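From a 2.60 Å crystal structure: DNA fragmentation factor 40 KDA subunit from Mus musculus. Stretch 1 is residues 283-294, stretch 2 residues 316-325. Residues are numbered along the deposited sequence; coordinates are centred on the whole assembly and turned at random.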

# COMPACT_ATOMS: atom_id res chain seq x y z
N ARG A 283 37.99 5.25 15.37
CA ARG A 283 37.84 4.29 16.46
C ARG A 283 37.22 3.03 15.87
O ARG A 283 36.62 3.06 14.79
N GLU A 284 37.38 1.91 16.56
CA GLU A 284 36.84 0.65 16.07
C GLU A 284 35.31 0.66 16.22
O GLU A 284 34.79 0.86 17.31
N VAL A 285 34.62 0.42 15.11
CA VAL A 285 33.16 0.43 15.11
C VAL A 285 32.48 -0.86 15.56
O VAL A 285 32.79 -1.95 15.09
N ASN A 286 31.54 -0.71 16.48
CA ASN A 286 30.77 -1.83 17.00
C ASN A 286 29.63 -2.09 16.01
O ASN A 286 28.46 -1.88 16.33
N TRP A 287 30.00 -2.56 14.82
CA TRP A 287 29.04 -2.83 13.76
C TRP A 287 27.84 -3.68 14.16
O TRP A 287 26.77 -3.57 13.54
N GLU A 288 27.97 -4.51 15.18
CA GLU A 288 26.84 -5.33 15.61
C GLU A 288 25.66 -4.43 16.02
O GLU A 288 24.49 -4.80 15.84
N TYR A 289 25.98 -3.27 16.58
CA TYR A 289 24.97 -2.32 17.03
C TYR A 289 24.14 -1.84 15.84
O TYR A 289 22.90 -1.85 15.91
N PHE A 290 24.83 -1.43 14.77
CA PHE A 290 24.19 -0.96 13.55
C PHE A 290 23.39 -2.08 12.90
O PHE A 290 22.35 -1.84 12.27
N TYR A 291 23.87 -3.30 13.06
CA TYR A 291 23.17 -4.45 12.53
C TYR A 291 21.79 -4.47 13.20
O TYR A 291 20.76 -4.48 12.52
N SER A 292 21.77 -4.45 14.52
CA SER A 292 20.52 -4.44 15.27
C SER A 292 19.58 -3.41 14.71
O SER A 292 18.42 -3.70 14.38
N LEU A 293 20.09 -2.19 14.61
CA LEU A 293 19.33 -1.06 14.11
C LEU A 293 18.79 -1.25 12.71
O LEU A 293 17.63 -0.95 12.43
N LEU A 294 19.63 -1.78 11.83
CA LEU A 294 19.25 -1.96 10.43
C LEU A 294 18.38 -3.15 10.07
O LEU A 294 17.53 -3.04 9.20
N GLU A 316 17.95 9.59 17.47
CA GLU A 316 19.36 9.49 17.10
C GLU A 316 19.97 8.20 17.64
O GLU A 316 19.40 7.54 18.51
N CYS A 317 21.15 7.83 17.14
CA CYS A 317 21.81 6.62 17.62
C CYS A 317 22.39 6.84 19.01
O CYS A 317 22.65 7.98 19.43
N ASP A 318 22.60 5.74 19.73
CA ASP A 318 23.14 5.81 21.07
C ASP A 318 24.65 6.00 21.09
O ASP A 318 25.42 5.06 20.89
N ARG A 319 25.05 7.24 21.34
CA ARG A 319 26.45 7.67 21.40
C ARG A 319 27.40 6.66 22.04
O ARG A 319 28.53 6.48 21.60
N SER A 320 26.92 5.98 23.07
CA SER A 320 27.73 5.02 23.80
C SER A 320 27.84 3.61 23.23
O SER A 320 28.66 2.81 23.70
N ARG A 321 27.02 3.27 22.23
CA ARG A 321 27.06 1.92 21.67
C ARG A 321 27.67 1.86 20.27
O ARG A 321 27.78 0.79 19.68
N ILE A 322 28.08 3.01 19.75
CA ILE A 322 28.64 3.06 18.41
C ILE A 322 30.03 2.43 18.28
O ILE A 322 30.31 1.72 17.30
N TYR A 323 30.90 2.67 19.26
CA TYR A 323 32.26 2.11 19.20
C TYR A 323 32.55 1.01 20.20
O TYR A 323 31.95 0.94 21.27
N ARG A 324 33.49 0.14 19.84
CA ARG A 324 33.87 -0.97 20.71
C ARG A 324 34.71 -0.45 21.86
O ARG A 324 35.66 0.31 21.66
N PRO A 325 34.35 -0.84 23.10
CA PRO A 325 35.03 -0.46 24.34
C PRO A 325 36.50 -0.81 24.30
O PRO A 325 36.86 -1.93 23.96

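Three residues cover the most surface in this contact: Arg324, Tyr289 and Tyr323. The backbones set the frame, with a single beta bridge between Val285 and Tyr323. Arg324 N donates to Glu284 O at 2.9 Å and Asn286 N to Ile322 O at 2.8 Å, two backbone hydrogen bonds that go with this register.

Arg324 covers the most surface. Its CA-to-CB bond points sideways, but an m, t, t chain with chi4 at -57° brings the guanidinium over the turn that leads into the helix, with Val285 O, Asn286 CA and Trp287 N on one face. The carboxylates come in at its edge, where the N-H groups point. Glu288, m then p, forms the shorter salt bridge, Arg324 NH2 to Glu288 OE1 at 2.8 Å; Glu284 adds another, Arg324 NE to Glu284 OE2 at 3.2 Å, whose hydrogen bond is weak. One cation thus ties the loop before the helix to its first turn. Trp287 CD1 lies 3.2 Å from Arg324 NH2, an oblique approach.

Tyr289 is buried and points toward the second stretch, its t rotamer (chi1 173°) sending the ring across the contact. Arg321, pointing back in m, sets CB over the ring face, 3.8 Å from its centroid and nearly on the normal, a CH-pi contact; its CZ is 3.4 Å from Tyr289 CD1. At the tip, Asp318 N donates to Tyr289 OH at 3.0 Å, so the buried hydroxyl meets a backbone amide. Cys317 CB sits at the ring edge, with Tyr289 CE2 4.2 Å away.

Beside this ring is a small apolar patch. The CA-to-CB bond of Ile322 (m, t) points away from the first stretch, yet its CG2 reaches 3.7 Å from Phe290 CZ, at the edge of that ring. Leu293 CD2 packs 3.9 Å from Cys317 SG.

Tyr323, in m, also leaves its backbone pointing away overall, but its ring returns to the first stretch. Arg283, m at chi1, lays its guanidinium flat on it, centres 3.8 Å apart and planes at 26°; the cation-pi contact is off-centre. Val285 CG2 approaches Tyr323 CE2 at 4.2 Å.

Asn286, t, closes the polar seam: its ND2 donates to Arg321 O at 2.9 Å. Water 1 accepts from Arg321 NH2 at 2.9 Å and, weakly, from Asn286 ND2 at 3.4 Å, bridging the stretches. The rule to read here is that backbone hydrogen bonds accompany a side-chain layer in which Tyr289 meets both a CH-pi partner and a backbone amide, Arg283 lies flat on Tyr323, and Arg324 meets two carboxylates at its guanidinium edge.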

# COMPACT_ATOMS: atom_id res chain seq x y z
CB ARG A 283 36.94 4.87 17.57
CG ARG A 283 37.68 5.73 18.58
CD ARG A 283 36.72 6.59 19.41
NE ARG A 283 36.05 7.60 18.58
CZ ARG A 283 35.00 8.33 18.97
NH1 ARG A 283 34.49 8.19 20.19
NH2 ARG A 283 34.46 9.20 18.12
CB GLU A 284 37.43 -0.51 16.86
CG GLU A 284 37.64 -1.79 16.07
CD GLU A 284 37.79 -2.99 16.98
OE1 GLU A 284 38.45 -2.84 18.04
OE2 GLU A 284 37.26 -4.08 16.65
CB VAL A 285 32.62 0.78 13.73
CG1 VAL A 285 31.11 0.73 13.74
CG2 VAL A 285 33.09 2.15 13.33
CB ASN A 286 30.20 -1.48 18.37
CG ASN A 286 29.20 -2.51 18.87
OD1 ASN A 286 29.33 -3.70 18.57
ND2 ASN A 286 28.22 -2.05 19.63
CB TRP A 287 29.74 -3.44 12.53
CG TRP A 287 30.26 -4.84 12.70
CD1 TRP A 287 31.55 -5.21 12.93
CD2 TRP A 287 29.49 -6.05 12.65
NE1 TRP A 287 31.64 -6.58 13.03
CE2 TRP A 287 30.39 -7.12 12.86
CE3 TRP A 287 28.13 -6.33 12.45
CZ2 TRP A 287 29.97 -8.46 12.87
CZ3 TRP A 287 27.71 -7.67 12.46
CH2 TRP A 287 28.63 -8.71 12.67
CB GLU A 288 27.22 -6.24 16.78
CG GLU A 288 28.06 -7.45 16.40
CD GLU A 288 29.50 -7.10 16.04
OE1 GLU A 288 29.86 -5.90 16.13
OE2 GLU A 288 30.26 -8.02 15.67
CB TYR A 289 25.63 -1.12 17.74
CG TYR A 289 24.66 -0.02 18.10
CD1 TYR A 289 23.48 -0.30 18.79
CD2 TYR A 289 24.90 1.30 17.71
CE1 TYR A 289 22.56 0.71 19.07
CE2 TYR A 289 23.98 2.32 17.99
CZ TYR A 289 22.81 2.01 18.67
OH TYR A 289 21.86 3.00 18.91
CB PHE A 290 25.24 -0.43 12.58
CG PHE A 290 25.90 0.83 13.05
CD1 PHE A 290 27.10 0.78 13.75
CD2 PHE A 290 25.29 2.06 12.85
CE1 PHE A 290 27.68 1.96 14.27
CE2 PHE A 290 25.85 3.24 13.36
CZ PHE A 290 27.05 3.19 14.08
CB TYR A 291 23.94 -5.72 12.87
CG TYR A 291 23.24 -6.99 12.47
CD1 TYR A 291 23.26 -7.43 11.15
CD2 TYR A 291 22.54 -7.74 13.41
CE1 TYR A 291 22.59 -8.60 10.77
CE2 TYR A 291 21.87 -8.90 13.05
CZ TYR A 291 21.91 -9.33 11.73
OH TYR A 291 21.25 -10.49 11.37
CB SER A 292 20.78 -4.08 16.73
OG SER A 292 21.62 -5.04 17.33
CB LEU A 293 20.20 0.21 14.14
CG LEU A 293 20.17 1.13 15.39
CD1 LEU A 293 19.69 0.38 16.62
CD2 LEU A 293 21.55 1.70 15.61
CB LEU A 294 20.52 -1.97 9.57
CG LEU A 294 21.38 -0.70 9.58
CD1 LEU A 294 22.81 -0.99 9.22
CD2 LEU A 294 20.81 0.29 8.62
CB GLU A 316 20.13 10.69 17.66
CG GLU A 316 20.28 11.86 16.72
CD GLU A 316 21.25 12.91 17.27
OE1 GLU A 316 20.94 13.51 18.32
OE2 GLU A 316 22.32 13.13 16.65
CB CYS A 317 22.93 6.20 16.67
SG CYS A 317 22.40 5.47 15.10
CB ASP A 318 22.75 4.56 21.84
CG ASP A 318 23.32 4.54 23.24
OD1 ASP A 318 22.81 3.79 24.09
OD2 ASP A 318 24.30 5.28 23.48
CB ARG A 319 26.48 9.03 22.14
CG ARG A 319 27.82 9.54 22.68
CD ARG A 319 28.10 8.99 24.07
NE ARG A 319 29.52 9.00 24.38
CZ ARG A 319 30.48 8.71 23.50
NH1 ARG A 319 30.18 8.39 22.24
NH2 ARG A 319 31.75 8.73 23.87
CB SER A 320 27.21 4.92 25.22
OG SER A 320 25.95 4.27 25.22
CB ARG A 321 25.66 1.33 21.61
CG ARG A 321 24.93 1.30 22.93
CD ARG A 321 23.52 0.76 22.77
NE ARG A 321 23.50 -0.61 22.26
CZ ARG A 321 22.39 -1.25 21.91
NH1 ARG A 321 21.21 -0.64 22.01
NH2 ARG A 321 22.44 -2.49 21.46
CB ILE A 322 28.65 4.52 17.89
CG1 ILE A 322 27.21 5.00 17.72
CG2 ILE A 322 29.43 4.61 16.59
CD1 ILE A 322 27.06 6.45 17.31
CB TYR A 323 33.30 3.22 19.36
CG TYR A 323 33.15 4.35 18.37
CD1 TYR A 323 32.56 5.55 18.74
CD2 TYR A 323 33.61 4.23 17.06
CE1 TYR A 323 32.43 6.60 17.85
CE2 TYR A 323 33.49 5.26 16.16
CZ TYR A 323 32.89 6.45 16.56
OH TYR A 323 32.73 7.49 15.67
CB ARG A 324 34.68 -2.01 19.95
CG ARG A 324 33.89 -2.84 18.96
CD ARG A 324 34.72 -4.01 18.45
NE ARG A 324 34.20 -4.60 17.22
CZ ARG A 324 32.97 -5.08 17.09
NH1 ARG A 324 32.12 -5.05 18.11
NH2 ARG A 324 32.59 -5.60 15.93
CB PRO A 325 34.30 -1.27 25.40
CG PRO A 325 32.93 -1.36 24.85
CD PRO A 325 33.18 -1.68 23.40
O HOH W 1 25.29 -2.80 21.17